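Local coordinates for protein cytochrome c3 (Desulfuromonas acetoxidans, PDB 1HH5) that carries electrons in sulfate respiration through three covalently bound c-type hemes, passing them from a dehydrogenase to ferredoxin, at residues A1-T5 and F15-A19. Numbering follows the deposited sequence.
Sequences ADVVT and FDHKA. With HEC (heme c), chain B.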
loop_
_atom_site.group_PDB
_atom_site.type_symbol
_atom_site.label_atom_id
_atom_site.label_comp_id
_atom_site.label_asym_id
_atom_site.label_seq_id
_atom_site.Cartn_x
_atom_site.Cartn_y
_atom_site.Cartn_z
ATOM N N ALA A 1 9.263 -9.054 -0.575
ATOM C CA ALA A 1 9.825 -8.608 -1.879
ATOM C C ALA A 1 9.858 -7.091 -1.938
ATOM O O ALA A 1 9.320 -6.413 -1.060
ATOM C CB ALA A 1 8.989 -9.150 -3.031
ATOM N N ASP A 2 10.488 -6.563 -2.979
ATOM C CA ASP A 2 10.601 -5.125 -3.153
ATOM C C ASP A 2 9.372 -4.540 -3.833
ATOM O O ASP A 2 9.011 -3.389 -3.597
ATOM C CB ASP A 2 11.857 -4.798 -3.959
ATOM C CG ASP A 2 13.124 -5.268 -3.271
ATOM O OD1 ASP A 2 13.244 -5.050 -2.047
ATOM O OD2 ASP A 2 13.999 -5.843 -3.949
ATOM N N VAL A 3 8.732 -5.336 -4.680
ATOM C CA VAL A 3 7.531 -4.895 -5.377
ATOM C C VAL A 3 6.469 -5.979 -5.269
ATOM O O VAL A 3 6.754 -7.157 -5.471
ATOM C CB VAL A 3 7.803 -4.629 -6.868
ATOM C CG1 VAL A 3 6.550 -4.065 -7.525
ATOM C CG2 VAL A 3 8.968 -3.669 -7.022
ATOM N N VAL A 4 5.246 -5.570 -4.944
ATOM C CA VAL A 4 4.137 -6.503 -4.808
ATOM C C VAL A 4 2.971 -6.038 -5.660
ATOM O O VAL A 4 2.614 -4.863 -5.641
ATOM C CB VAL A 4 3.647 -6.588 -3.347
ATOM C CG1 VAL A 4 2.485 -7.559 -3.248
ATOM C CG2 VAL A 4 4.788 -7.020 -2.439
ATOM N N THR A 5 2.380 -6.966 -6.402
ATOM C CA THR A 5 1.246 -6.644 -7.255
ATOM C C THR A 5 0.002 -7.379 -6.787
ATOM O O THR A 5 0.030 -8.588 -6.567
ATOM C CB THR A 5 1.525 -7.018 -8.725
ATOM O OG1 THR A 5 2.575 -6.189 -9.236
ATOM C CG2 THR A 5 0.276 -6.822 -9.572
ATOM N N PHE A 15 2.309 -2.329 -5.507
ATOM C CA PHE A 15 2.830 -1.807 -4.249
ATOM C C PHE A 15 4.345 -1.910 -4.230
ATOM O O PHE A 15 4.904 -2.995 -4.053
ATOM C CB PHE A 15 2.256 -2.588 -3.063
ATOM C CG PHE A 15 2.823 -2.177 -1.730
ATOM C CD1 PHE A 15 2.949 -0.836 -1.389
ATOM C CD2 PHE A 15 3.194 -3.141 -0.800
ATOM C CE1 PHE A 15 3.435 -0.459 -0.139
ATOM C CE2 PHE A 15 3.677 -2.777 0.448
ATOM C CZ PHE A 15 3.801 -1.431 0.779
ATOM N N ASP A 16 5.008 -0.772 -4.417
ATOM C CA ASP A 16 6.460 -0.723 -4.416
ATOM C C ASP A 16 6.908 -0.640 -2.963
ATOM O O ASP A 16 7.058 0.442 -2.392
ATOM C CB ASP A 16 6.941 0.494 -5.210
ATOM C CG ASP A 16 8.423 0.444 -5.509
ATOM O OD1 ASP A 16 9.164 -0.234 -4.768
ATOM O OD2 ASP A 16 8.847 1.091 -6.487
ATOM N N HIS A 17 7.090 -1.814 -2.371
ATOM C CA HIS A 17 7.492 -1.947 -0.979
ATOM C C HIS A 17 8.805 -1.239 -0.683
ATOM O O HIS A 17 8.932 -0.551 0.330
ATOM C CB HIS A 17 7.599 -3.431 -0.637
ATOM C CG HIS A 17 7.873 -3.706 0.807
ATOM N ND1 HIS A 17 9.086 -4.141 1.294
ATOM C CD2 HIS A 17 7.050 -3.638 1.883
ATOM C CE1 HIS A 17 8.963 -4.323 2.617
ATOM N NE2 HIS A 17 7.746 -4.032 3.030
ATOM N N LYS A 18 9.783 -1.397 -1.570
ATOM C CA LYS A 18 11.078 -0.759 -1.360
ATOM C C LYS A 18 10.990 0.763 -1.362
ATOM O O LYS A 18 11.570 1.419 -0.497
ATOM C CB LYS A 18 12.084 -1.210 -2.419
ATOM C CG LYS A 18 13.474 -0.620 -2.211
ATOM C CD LYS A 18 14.463 -1.100 -3.258
ATOM C CE LYS A 18 14.701 -2.599 -3.163
ATOM N NZ LYS A 18 15.198 -3.016 -1.819
ATOM N N ALA A 19 10.268 1.321 -2.331
ATOM C CA ALA A 19 10.117 2.771 -2.427
ATOM C C ALA A 19 9.459 3.336 -1.168
ATOM O O ALA A 19 9.898 4.350 -0.636
ATOM C CB ALA A 19 9.296 3.138 -3.662
HETATM FE FE HEC B . 7.128 -4.125 4.929
HETATM C CHA HEC B . 5.603 -7.116 4.170
HETATM C CHB HEC B . 9.925 -5.823 5.968
HETATM C CHC HEC B . 8.797 -1.150 5.318
HETATM C CHD HEC B . 4.237 -2.485 4.316
HETATM N NA HEC B . 7.628 -6.039 5.066
HETATM C C1A HEC B . 6.871 -7.152 4.735
HETATM C C2A HEC B . 7.547 -8.378 5.117
HETATM C C3A HEC B . 8.758 -8.016 5.616
HETATM C C4A HEC B . 8.820 -6.569 5.563
HETATM C CMA HEC B . 9.829 -8.958 6.177
HETATM C CAA HEC B . 6.938 -9.782 5.124
HETATM C CBA HEC B . 7.737 -10.927 4.512
HETATM C CGA HEC B . 7.786 -10.879 2.998
HETATM O O1A HEC B . 8.284 -9.876 2.442
HETATM O O2A HEC B . 7.329 -11.853 2.360
HETATM N NB HEC B . 8.939 -3.598 5.530
HETATM C C1B HEC B . 9.976 -4.442 5.980
HETATM C C2B HEC B . 11.158 -3.693 6.321
HETATM C C3B HEC B . 10.886 -2.391 6.027
HETATM C C4B HEC B . 9.495 -2.322 5.584
HETATM C CMB HEC B . 12.416 -4.233 7.008
HETATM C CAB HEC B . 11.871 -1.238 6.125
HETATM C CBB HEC B . 13.031 -1.353 5.138
HETATM N NC HEC B . 6.606 -2.221 4.886
HETATM C C1C HEC B . 7.420 -1.107 5.027
HETATM C C2C HEC B . 6.641 0.108 4.927
HETATM C C3C HEC B . 5.334 -0.288 4.753
HETATM C C4C HEC B . 5.337 -1.727 4.680
HETATM C CMC HEC B . 7.181 1.530 5.044
HETATM C CAC HEC B . 4.085 0.594 4.660
HETATM C CBC HEC B . 4.090 1.509 3.437
HETATM N ND HEC B . 5.334 -4.680 4.317
HETATM C C1D HEC B . 4.228 -3.864 4.119
HETATM C C2D HEC B . 3.098 -4.626 3.628
HETATM C C3D HEC B . 3.487 -5.917 3.551
HETATM C C4D HEC B . 4.878 -5.950 3.988
HETATM C CMD HEC B . 1.734 -4.099 3.201
HETATM C CAD HEC B . 2.675 -7.067 2.965
HETATM C CBD HEC B . 3.039 -7.252 1.494
HETATM C CGD HEC B . 2.319 -8.426 0.854
HETATM O O1D HEC B . 1.129 -8.288 0.495
HETATM O O2D HEC B . 2.948 -9.495 0.721
HETATM O O HOH W 1 11.517 -3.859 0.320
#
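Val4 and Phe15 pair as an antiparallel hydrogen-bonded couple in the N-terminal hairpin of strands 3-6 and 13-16. Val4 N donates to Phe15 O, and Phe15 N returns a bond of 2.6 Å to Val4 O. On the face these two residues share, Val4 CB packs 4.2 Å from Phe15 CB, the valine sitting near the plane of the phenyl ring at its edge. With CG anti to the backbone N (chi1 176°), the Phe15 ring is carried away from segment 1-5 and onto the heme, where Phe15 CE2 touches the heme methyl CMD at 3.6 Å. His17 CA lies over one face of the ring, toward its rim, and His20, axial ligand of a second heme, meets it edge-to-face. Cutting the ring back to an alanine would probably open a gap between hairpin and porphyrin edge and deprive His20 of its aromatic neighbour.

His17 NE2 binds the heme iron at 2.0 Å, with His30 as the other axial ligand, completing the bis-histidine coordination of this low-potential cytochrome family.

Beyond the strand pair, the chain turns into helix 17-24. Asp16 is its N-cap, OD1 accepting from Ala19 N, while Asp2 O accepts from Lys18 N at 2.9 Å, tying the loop before strand 3-6 to the first turn of the helix. The lysine side chain runs alongside Asp2 and bends at its last two torsions, bringing Lys18 NZ above the carboxylate plane, 2.8 Å from Asp2 OD1, in a salt bridge. The same OD1 accepts from a water, which in turn accepts a hydrogen bond from His17 ND1 at 2.6 Å.

The water bridge thus links the N-terminal segment to an iron ligand: Asp2, as second shell, probably helps fix the imidazole's rotation and may make it slightly more electron-donating, an effect the lysine's charge would temper.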